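PDB 5MDM: glycoprotein from Chandipura virus, which probably attaches the virus to host receptors and, after endocytosis, changes shape at acidic pH to drive fusion of the viral and endosomal membranes. Local coordinates for residues 37-48 / 180-191; 263-272 / 394-404. All coordinates share one frame; numbering follows the deposited sequence.

In the fold
Along the chain the two contacts come in series: contact 1 closes before contact 2 opens. The first excursion leaves strand 36-49, passes through the rest of the region assigned by similarity as fusion peptide (37-156), and returns on strand 180-192, where contact 1 zips the two strands together. The chain then runs through strands 202-205 and 235-237 to residues 263-272, at the start of the long helix 270-295, and a second excursion of 121 residues ends where 394-404 packs back on them in contact 2. The centres lie about 17 Å apart, yet the contacts touch: T45 OG1 meets T265 OG1 at 2.7 Å, a probable hydrogen bond, so the sheet is tied to the approach to the helix.

Contact 1 (37-48 / 180-191); sequences QEESFLSSTPIG and QSFTPLTVTVAY. With SO4 (sulfate ion), chain G.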
loop_
_atom_site.group_PDB
_atom_site.type_symbol
_atom_site.label_atom_id
_atom_site.label_comp_id
_atom_site.label_asym_id
_atom_site.label_seq_id
_atom_site.Cartn_x
_atom_site.Cartn_y
_atom_site.Cartn_z
ATOM N N GLN A 37 17.037 -2.935 -35.280
ATOM C CA GLN A 37 16.827 -4.367 -35.366
ATOM C C GLN A 37 16.451 -4.861 -33.978
ATOM O O GLN A 37 16.979 -4.372 -32.980
ATOM C CB GLN A 37 18.120 -5.046 -35.819
ATOM C CG GLN A 37 18.080 -6.560 -35.795
ATOM C CD GLN A 37 17.189 -7.126 -36.874
ATOM O OE1 GLN A 37 17.400 -6.875 -38.064
ATOM N NE2 GLN A 37 16.179 -7.890 -36.468
ATOM N N GLU A 38 15.533 -5.816 -33.905
ATOM C CA GLU A 38 15.156 -6.390 -32.621
ATOM C C GLU A 38 15.445 -7.885 -32.547
ATOM O O GLU A 38 15.331 -8.604 -33.536
ATOM C CB GLU A 38 13.687 -6.130 -32.318
ATOM C CG GLU A 38 13.389 -4.725 -31.848
ATOM C CD GLU A 38 11.934 -4.544 -31.464
ATOM O OE1 GLU A 38 11.570 -3.440 -31.010
ATOM O OE2 GLU A 38 11.152 -5.507 -31.614
ATOM N N GLU A 39 15.836 -8.338 -31.363
ATOM C CA GLU A 39 16.069 -9.748 -31.100
ATOM C C GLU A 39 15.654 -10.043 -29.669
ATOM O O GLU A 39 15.950 -9.269 -28.755
ATOM C CB GLU A 39 17.541 -10.108 -31.281
ATOM C CG GLU A 39 18.008 -10.208 -32.719
ATOM C CD GLU A 39 19.480 -10.556 -32.820
ATOM O OE1 GLU A 39 19.936 -11.441 -32.069
ATOM O OE2 GLU A 39 20.183 -9.935 -33.643
ATOM N N SER A 40 14.973 -11.166 -29.477
ATOM C CA SER A 40 14.476 -11.527 -28.160
ATOM C C SER A 40 15.146 -12.784 -27.625
ATOM O O SER A 40 15.594 -13.641 -28.390
ATOM C CB SER A 40 12.964 -11.730 -28.204
ATOM O OG SER A 40 12.307 -10.576 -28.695
ATOM N N PHE A 41 15.214 -12.886 -26.304
ATOM C CA PHE A 41 15.720 -14.089 -25.659
ATOM C C PHE A 41 14.858 -14.463 -24.453
ATOM O O PHE A 41 14.302 -13.588 -23.784
ATOM C CB PHE A 41 17.192 -13.925 -25.265
ATOM C CG PHE A 41 17.445 -12.815 -24.292
ATOM C CD1 PHE A 41 17.506 -13.071 -22.928
ATOM C CD2 PHE A 41 17.634 -11.513 -24.739
ATOM C CE1 PHE A 41 17.744 -12.043 -22.018
ATOM C CE2 PHE A 41 17.869 -10.472 -23.834
ATOM C CZ PHE A 41 17.926 -10.741 -22.473
ATOM N N LEU A 42 14.729 -15.764 -24.197
ATOM C CA LEU A 42 13.965 -16.231 -23.045
ATOM C C LEU A 42 14.677 -15.840 -21.767
ATOM O O LEU A 42 15.885 -16.027 -21.636
ATOM C CB LEU A 42 13.786 -17.740 -23.085
ATOM C CG LEU A 42 13.007 -18.366 -21.935
ATOM C CD1 LEU A 42 11.612 -17.787 -21.837
ATOM C CD2 LEU A 42 12.930 -19.852 -22.145
ATOM N N SER A 43 13.931 -15.288 -20.824
ATOM C CA SER A 43 14.545 -14.812 -19.597
ATOM C C SER A 43 13.692 -15.113 -18.370
ATOM O O SER A 43 12.667 -15.793 -18.441
ATOM C CB SER A 43 14.846 -13.313 -19.697
ATOM O OG SER A 43 15.413 -12.812 -18.501
ATOM N N SER A 44 14.139 -14.594 -17.240
ATOM C CA SER A 44 13.503 -14.860 -15.972
ATOM C C SER A 44 13.657 -13.593 -15.151
ATOM O O SER A 44 14.688 -12.927 -15.227
ATOM C CB SER A 44 14.204 -16.039 -15.300
ATOM O OG SER A 44 13.682 -16.295 -14.013
ATOM N N THR A 45 12.635 -13.241 -14.383
ATOM C CA THR A 45 12.726 -12.047 -13.550
ATOM C C THR A 45 12.091 -12.276 -12.184
ATOM O O THR A 45 11.043 -12.914 -12.080
ATOM C CB THR A 45 12.132 -10.794 -14.256
ATOM O OG1 THR A 45 12.717 -9.612 -13.703
ATOM C CG2 THR A 45 10.622 -10.724 -14.117
ATOM N N PRO A 46 12.744 -11.778 -11.122
ATOM C CA PRO A 46 12.243 -11.948 -9.755
ATOM C C PRO A 46 10.979 -11.128 -9.512
ATOM O O PRO A 46 10.951 -9.935 -9.796
ATOM C CB PRO A 46 13.397 -11.433 -8.900
ATOM C CG PRO A 46 14.113 -10.488 -9.779
ATOM C CD PRO A 46 14.022 -11.052 -11.151
ATOM N N ILE A 47 9.940 -11.773 -8.997
ATOM C CA ILE A 47 8.646 -11.126 -8.837
ATOM C C ILE A 47 8.244 -10.951 -7.383
ATOM O O ILE A 47 7.112 -10.563 -7.092
ATOM C CB ILE A 47 7.554 -11.939 -9.508
ATOM C CG1 ILE A 47 7.409 -13.289 -8.803
ATOM C CG2 ILE A 47 7.887 -12.120 -10.954
ATOM C CD1 ILE A 47 6.366 -14.175 -9.415
ATOM N N GLY A 48 9.159 -11.246 -6.472
ATOM C CA GLY A 48 8.880 -11.058 -5.064
ATOM C C GLY A 48 9.581 -12.043 -4.160
ATOM O O GLY A 48 9.921 -13.161 -4.564
ATOM N N GLN A 180 13.617 -15.908 -3.375
ATOM C CA GLN A 180 12.924 -15.098 -4.364
ATOM C C GLN A 180 12.219 -15.963 -5.406
ATOM O O GLN A 180 12.777 -16.952 -5.890
ATOM C CB GLN A 180 13.930 -14.180 -5.054
ATOM C CG GLN A 180 13.320 -12.951 -5.669
ATOM C CD GLN A 180 13.024 -11.888 -4.640
ATOM O OE1 GLN A 180 13.441 -11.996 -3.482
ATOM N NE2 GLN A 180 12.304 -10.848 -5.053
ATOM N N SER A 181 10.993 -15.587 -5.749
ATOM C CA SER A 181 10.261 -16.260 -6.816
ATOM C C SER A 181 10.487 -15.560 -8.150
ATOM O O SER A 181 10.676 -14.346 -8.198
ATOM C CB SER A 181 8.773 -16.302 -6.497
ATOM O OG SER A 181 8.553 -16.966 -5.269
ATOM N N PHE A 182 10.467 -16.328 -9.232
ATOM C CA PHE A 182 10.715 -15.773 -10.556
ATOM C C PHE A 182 9.553 -16.001 -11.508
ATOM O O PHE A 182 8.567 -16.657 -11.165
ATOM C CB PHE A 182 11.990 -16.357 -11.147
ATOM C CG PHE A 182 13.235 -15.861 -10.493
ATOM C CD1 PHE A 182 13.621 -16.342 -9.254
ATOM C CD2 PHE A 182 14.021 -14.905 -11.113
ATOM C CE1 PHE A 182 14.773 -15.886 -8.644
ATOM C CE2 PHE A 182 15.174 -14.441 -10.510
ATOM C CZ PHE A 182 15.551 -14.934 -9.271
ATOM N N THR A 183 9.668 -15.435 -12.702
ATOM C CA THR A 183 8.737 -15.735 -13.778
ATOM C C THR A 183 9.442 -15.677 -15.125
ATOM O O THR A 183 10.340 -14.854 -15.336
ATOM C CB THR A 183 7.528 -14.786 -13.798
ATOM O OG1 THR A 183 6.596 -15.237 -14.788
ATOM C CG2 THR A 183 7.955 -13.369 -14.149
ATOM N N PRO A 184 9.050 -16.571 -16.039
ATOM C CA PRO A 184 9.592 -16.519 -17.396
ATOM C C PRO A 184 9.162 -15.231 -18.087
ATOM O O PRO A 184 8.114 -14.659 -17.788
ATOM C CB PRO A 184 8.977 -17.749 -18.073
ATOM C CG PRO A 184 7.805 -18.109 -17.243
ATOM C CD PRO A 184 8.149 -17.712 -15.844
ATOM N N LEU A 185 9.981 -14.779 -19.021
ATOM C CA LEU A 185 9.830 -13.451 -19.563
ATOM C C LEU A 185 10.580 -13.401 -20.878
ATOM O O LEU A 185 11.736 -13.801 -20.950
ATOM C CB LEU A 185 10.453 -12.462 -18.581
ATOM C CG LEU A 185 10.356 -10.975 -18.871
ATOM C CD1 LEU A 185 8.907 -10.558 -18.826
ATOM C CD2 LEU A 185 11.163 -10.198 -17.858
ATOM N N THR A 186 9.926 -12.940 -21.930
ATOM C CA THR A 186 10.648 -12.646 -23.154
ATOM C C THR A 186 11.239 -11.251 -23.016
ATOM O O THR A 186 10.514 -10.272 -22.793
ATOM C CB THR A 186 9.745 -12.704 -24.390
ATOM O OG1 THR A 186 9.300 -14.047 -24.589
ATOM C CG2 THR A 186 10.502 -12.256 -25.621
ATOM N N VAL A 187 12.561 -11.172 -23.107
ATOM C CA VAL A 187 13.244 -9.888 -23.119
ATOM C C VAL A 187 13.704 -9.614 -24.538
ATOM O O VAL A 187 14.280 -10.478 -25.185
ATOM C CB VAL A 187 14.439 -9.861 -22.156
ATOM C CG1 VAL A 187 15.216 -8.570 -22.313
ATOM C CG2 VAL A 187 13.956 -10.010 -20.727
ATOM N N THR A 188 13.421 -8.412 -25.025
ATOM C CA THR A 188 13.752 -8.034 -26.390
ATOM C C THR A 188 14.862 -6.998 -26.421
ATOM O O THR A 188 14.837 -6.015 -25.676
ATOM C CB THR A 188 12.538 -7.453 -27.107
ATOM O OG1 THR A 188 11.497 -8.435 -27.154
ATOM C CG2 THR A 188 12.911 -7.037 -28.514
ATOM N N VAL A 189 15.837 -7.230 -27.292
ATOM C CA VAL A 189 16.968 -6.335 -27.455
ATOM C C VAL A 189 16.788 -5.533 -28.733
ATOM O O VAL A 189 16.574 -6.101 -29.796
ATOM C CB VAL A 189 18.282 -7.134 -27.567
ATOM C CG1 VAL A 189 19.442 -6.210 -27.845
ATOM C CG2 VAL A 189 18.535 -7.929 -26.302
ATOM N N ALA A 190 16.870 -4.212 -28.630
ATOM C CA ALA A 190 16.827 -3.349 -29.808
ATOM C C ALA A 190 18.173 -2.657 -30.007
ATOM O O ALA A 190 18.750 -2.108 -29.070
ATOM C CB ALA A 190 15.719 -2.324 -29.681
ATOM N N TYR A 191 18.675 -2.688 -31.233
ATOM C CA TYR A 191 19.987 -2.130 -31.505
ATOM C C TYR A 191 20.108 -1.660 -32.940
ATOM O O TYR A 191 19.338 -2.080 -33.804
ATOM C CB TYR A 191 21.069 -3.165 -31.209
ATOM C CG TYR A 191 20.977 -4.420 -32.049
ATOM C CD1 TYR A 191 21.678 -4.537 -33.239
ATOM C CD2 TYR A 191 20.200 -5.493 -31.641
ATOM C CE1 TYR A 191 21.600 -5.685 -33.999
ATOM C CE2 TYR A 191 20.115 -6.642 -32.395
ATOM C CZ TYR A 191 20.817 -6.737 -33.570
ATOM O OH TYR A 191 20.733 -7.885 -34.321
HETATM S S SO4 G . 6.015 -12.714 -22.534
HETATM O O1 SO4 G . 7.100 -13.020 -21.607
HETATM O O2 SO4 G . 5.961 -11.285 -22.786
HETATM O O3 SO4 G . 6.233 -13.384 -23.813
HETATM O O4 SO4 G . 4.768 -13.164 -21.931
#
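F41 and V187 form the apolar centre of this antiparallel strand pair. V187 lies over one face of the F41 ring, its CB 4.0 Å from the centroid in a CH-pi contact, while CG2 of V189 meets the ring edge in plane. With CG placed between backbone N and carbonyl carbon (chi1 61°), the F41 ring lies alongside the V187 side chain. Toward the other end, CB of T45 and CD2 of L185 pack at 3.8 Å. On the other face of the sheet, P46 covers the F182 ring, with its CB 4.2 Å from the centroid.

Paired backbone bonds recur at every second residue from Q37 to T45, as from F41 N to V187 O (2.8 Å), that from L185 N to S43 O being weak; at the far end I47 N and G48 O both bond to S181. At the polar edge, S40 OG and T188 OG1 share a hydrogen bond of 2.8 Å across a non-hydrogen-bonded pair. T186 turns its N outward from 37-48 to hold sulfate O1 at 2.8 Å, and its OG1 reaches O3; the ion probably came from the crystallisation liquor.

Within the four-stranded sheet, 180-191 lies between 37-48 and strand 202-205, whose F204 touches V187 and V189. Strand 235-237 packs on the pair through V236 and W235, T45 OG1 bonds to W235 O, and strand 243-244 lays I244 against V189 and Y191.

Contact 2 (263-272 / 394-404); sequences RSTLQSDGAQ and GIVDNELHELS
R263 reaches across to 394-398, whose last residues enter an Asx turn at 397-399, D397 OD1 accepting from E399 N; on the other side, D269 N-caps the long helix 270-295 by accepting from A271 N. CB of the arginine points toward 394-404; from there CG lies between backbone N and carbonyl carbon (chi1 51°), and the chain runs extended to CD before bending at chi3 (-80°). CD comes 3.2 Å from OD1 of N398, and the two side chains run antiparallel alongside one another, with guanidinium and amide planes only 8° apart. NE passes the same oxygen at a longer distance. Beyond CZ the tips diverge: NH1 approaches the carbonyl O of D397 at 3.5 Å, and NH2 approaches G394 O at 3.6 Å. None of these approaches is a hydrogen bond, but NH1 is bonded to the carbonyl O of N232, and E234 forms a long, weak ion pair with NH2.

L266 supplies the apolar part. Its CD2 sits near the guanidinium edge, in plane, and meets CD1 of I395 at 3.7 Å, the two side chains lying roughly perpendicular; CD1 of L266 lies 4.1 Å from CB of S404. I395 also packs across Q267, whose OE1 is bonded to S276.

Region 242-296 is assigned to trimerization by similarity. In this two-chain assembly D269 OD1 forms a salt bridge with K293 NZ of the second subunit, and Y307 of that subunit packs on A271 and Q272. CD1 of I395 lies 3.6 Å from NE2 of Q267.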
loop_
_atom_site.group_PDB
_atom_site.type_symbol
_atom_site.label_atom_id
_atom_site.label_comp_id
_atom_site.label_asym_id
_atom_site.label_seq_id
_atom_site.Cartn_x
_atom_site.Cartn_y
_atom_site.Cartn_z
ATOM N N ARG A 263 16.139 -5.170 -7.157
ATOM C CA ARG A 263 14.754 -5.106 -6.697
ATOM C C ARG A 263 13.819 -6.023 -7.484
ATOM O O ARG A 263 14.082 -6.358 -8.643
ATOM C CB ARG A 263 14.235 -3.670 -6.725
ATOM C CG ARG A 263 14.440 -2.958 -8.043
ATOM C CD ARG A 263 13.919 -1.531 -7.988
ATOM N NE ARG A 263 12.472 -1.462 -8.160
ATOM C CZ ARG A 263 11.858 -0.586 -8.946
ATOM N NH1 ARG A 263 12.566 0.298 -9.628
ATOM N NH2 ARG A 263 10.536 -0.594 -9.046
ATOM N N SER A 264 12.733 -6.435 -6.836
ATOM C CA SER A 264 11.694 -7.208 -7.497
ATOM C C SER A 264 11.087 -6.400 -8.628
ATOM O O SER A 264 11.009 -5.175 -8.559
ATOM C CB SER A 264 10.600 -7.614 -6.511
ATOM O OG SER A 264 11.039 -8.681 -5.689
ATOM N N THR A 265 10.673 -7.096 -9.678
ATOM C CA THR A 265 10.074 -6.445 -10.827
ATOM C C THR A 265 8.712 -5.898 -10.427
ATOM O O THR A 265 7.758 -6.648 -10.211
ATOM C CB THR A 265 9.975 -7.400 -12.025
ATOM O OG1 THR A 265 11.291 -7.665 -12.520
ATOM C CG2 THR A 265 9.164 -6.774 -13.131
ATOM N N LEU A 266 8.647 -4.577 -10.304
ATOM C CA LEU A 266 7.476 -3.918 -9.753
ATOM C C LEU A 266 6.279 -4.122 -10.668
ATOM O O LEU A 266 5.152 -4.304 -10.209
ATOM C CB LEU A 266 7.756 -2.429 -9.542
ATOM C CG LEU A 266 6.628 -1.570 -8.957
ATOM C CD1 LEU A 266 6.156 -2.098 -7.609
ATOM C CD2 LEU A 266 7.075 -0.126 -8.833
ATOM N N GLN A 267 6.539 -4.128 -11.968
ATOM C CA GLN A 267 5.465 -4.171 -12.945
ATOM C C GLN A 267 4.710 -5.494 -12.985
ATOM O O GLN A 267 3.659 -5.596 -13.619
ATOM C CB GLN A 267 5.989 -3.793 -14.326
ATOM C CG GLN A 267 6.081 -2.296 -14.507
ATOM C CD GLN A 267 4.781 -1.614 -14.151
ATOM O OE1 GLN A 267 3.721 -1.972 -14.667
ATOM N NE2 GLN A 267 4.846 -0.643 -13.246
ATOM N N SER A 268 5.233 -6.497 -12.292
ATOM C CA SER A 268 4.599 -7.802 -12.271
ATOM C C SER A 268 3.603 -7.897 -11.128
ATOM O O SER A 268 2.845 -8.861 -11.043
ATOM C CB SER A 268 5.649 -8.901 -12.140
ATOM O OG SER A 268 6.236 -8.880 -10.852
ATOM N N ASP A 269 3.614 -6.895 -10.248
ATOM C CA ASP A 269 2.700 -6.854 -9.109
ATOM C C ASP A 269 1.289 -6.595 -9.602
ATOM O O ASP A 269 1.090 -5.838 -10.545
ATOM C CB ASP A 269 3.122 -5.787 -8.098
ATOM C CG ASP A 269 2.298 -5.834 -6.822
ATOM O OD1 ASP A 269 2.896 -5.776 -5.726
ATOM O OD2 ASP A 269 1.055 -5.929 -6.911
ATOM N N GLY A 270 0.313 -7.229 -8.961
ATOM C CA GLY A 270 -1.066 -7.169 -9.410
ATOM C C GLY A 270 -1.642 -5.776 -9.365
ATOM O O GLY A 270 -2.368 -5.367 -10.271
ATOM N N ALA A 271 -1.320 -5.044 -8.303
ATOM C CA ALA A 271 -1.752 -3.657 -8.180
ATOM C C ALA A 271 -1.187 -2.877 -9.353
ATOM O O ALA A 271 -1.883 -2.084 -9.998
ATOM C CB ALA A 271 -1.262 -3.075 -6.884
ATOM N N GLN A 272 0.080 -3.140 -9.639
ATOM C CA GLN A 272 0.762 -2.519 -10.757
ATOM C C GLN A 272 0.143 -2.878 -12.098
ATOM O O GLN A 272 -0.011 -2.005 -12.941
ATOM C CB GLN A 272 2.253 -2.855 -10.736
ATOM C CG GLN A 272 2.999 -2.178 -9.602
ATOM C CD GLN A 272 2.869 -0.680 -9.657
ATOM O OE1 GLN A 272 2.938 -0.082 -10.732
ATOM N NE2 GLN A 272 2.663 -0.060 -8.503
ATOM N N GLY A 394 9.119 6.232 -9.899
ATOM C CA GLY A 394 9.232 4.951 -9.227
ATOM C C GLY A 394 9.130 3.732 -10.123
ATOM O O GLY A 394 9.050 2.607 -9.630
ATOM N N ILE A 395 9.140 3.943 -11.435
ATOM C CA ILE A 395 9.105 2.821 -12.373
ATOM C C ILE A 395 10.416 2.661 -13.154
ATOM O O ILE A 395 11.088 1.633 -13.041
ATOM C CB ILE A 395 7.919 2.921 -13.364
ATOM C CG1 ILE A 395 6.614 3.209 -12.621
ATOM C CG2 ILE A 395 7.788 1.642 -14.165
ATOM C CD1 ILE A 395 6.276 2.199 -11.554
ATOM N N VAL A 396 10.781 3.675 -13.933
ATOM C CA VAL A 396 11.933 3.563 -14.825
ATOM C C VAL A 396 13.265 3.928 -14.174
ATOM O O VAL A 396 14.311 3.886 -14.824
ATOM C CB VAL A 396 11.752 4.423 -16.080
ATOM C CG1 VAL A 396 10.423 4.113 -16.731
ATOM C CG2 VAL A 396 11.851 5.896 -15.727
ATOM N N ASP A 397 13.225 4.294 -12.897
ATOM C CA ASP A 397 14.444 4.549 -12.128
ATOM C C ASP A 397 14.292 4.043 -10.697
ATOM O O ASP A 397 13.189 3.714 -10.259
ATOM C CB ASP A 397 14.815 6.037 -12.143
ATOM C CG ASP A 397 13.675 6.935 -11.694
ATOM O OD1 ASP A 397 13.295 6.874 -10.508
ATOM O OD2 ASP A 397 13.164 7.714 -12.528
ATOM N N ASN A 398 15.399 3.973 -9.970
ATOM C CA ASN A 398 15.367 3.458 -8.605
ATOM C C ASN A 398 15.260 4.578 -7.566
ATOM O O ASN A 398 15.532 4.377 -6.382
ATOM C CB ASN A 398 16.601 2.589 -8.340
ATOM C CG ASN A 398 16.377 1.575 -7.234
ATOM O OD1 ASN A 398 15.240 1.225 -6.920
ATOM N ND2 ASN A 398 17.465 1.095 -6.637
ATOM N N GLU A 399 14.844 5.756 -8.015
ATOM C CA GLU A 399 14.862 6.945 -7.170
ATOM C C GLU A 399 13.860 6.916 -6.018
ATOM O O GLU A 399 14.041 7.619 -5.023
ATOM C CB GLU A 399 14.657 8.204 -8.016
ATOM C CG GLU A 399 15.789 8.483 -8.987
ATOM C CD GLU A 399 17.108 8.736 -8.279
ATOM O OE1 GLU A 399 17.088 9.239 -7.137
ATOM O OE2 GLU A 399 18.169 8.427 -8.862
ATOM N N LEU A 400 12.808 6.115 -6.141
ATOM C CA LEU A 400 11.797 6.070 -5.088
ATOM C C LEU A 400 11.552 4.660 -4.582
ATOM O O LEU A 400 10.414 4.278 -4.310
ATOM C CB LEU A 400 10.489 6.703 -5.561
ATOM C CG LEU A 400 10.587 8.191 -5.908
ATOM C CD1 LEU A 400 9.282 8.683 -6.475
ATOM C CD2 LEU A 400 10.986 9.019 -4.696
ATOM N N HIS A 401 12.632 3.899 -4.442
ATOM C CA HIS A 401 12.540 2.506 -4.029
ATOM C C HIS A 401 11.932 2.366 -2.641
ATOM O O HIS A 401 11.282 1.366 -2.352
ATOM C CB HIS A 401 13.914 1.831 -4.081
ATOM C CG HIS A 401 14.914 2.414 -3.132
ATOM N ND1 HIS A 401 15.476 3.660 -3.314
ATOM C CD2 HIS A 401 15.455 1.923 -1.991
ATOM C CE1 HIS A 401 16.316 3.912 -2.328
ATOM N NE2 HIS A 401 16.323 2.873 -1.512
ATOM N N GLU A 402 12.127 3.369 -1.789
ATOM C CA GLU A 402 11.626 3.301 -0.420
ATOM C C GLU A 402 10.110 3.211 -0.399
ATOM O O GLU A 402 9.525 2.620 0.505
ATOM C CB GLU A 402 12.075 4.512 0.387
ATOM C CG GLU A 402 13.538 4.834 0.250
ATOM C CD GLU A 402 13.760 6.174 -0.405
ATOM O OE1 GLU A 402 13.370 6.329 -1.584
ATOM O OE2 GLU A 402 14.313 7.075 0.262
ATOM N N LEU A 403 9.481 3.793 -1.412
ATOM C CA LEU A 403 8.032 3.818 -1.500
ATOM C C LEU A 403 7.446 2.476 -1.911
ATOM O O LEU A 403 6.384 2.088 -1.427
ATOM C CB LEU A 403 7.580 4.909 -2.469
ATOM C CG LEU A 403 7.629 6.313 -1.867
ATOM C CD1 LEU A 403 7.257 7.358 -2.896
ATOM C CD2 LEU A 403 6.710 6.405 -0.662
ATOM N N SER A 404 8.137 1.767 -2.798
ATOM C CA SER A 404 7.620 0.502 -3.316
ATOM C C SER A 404 8.255 -0.745 -2.695
ATOM O O SER A 404 7.857 -1.858 -3.011
ATOM C CB SER A 404 7.715 0.454 -4.845
ATOM O OG SER A 404 8.986 0.875 -5.303
#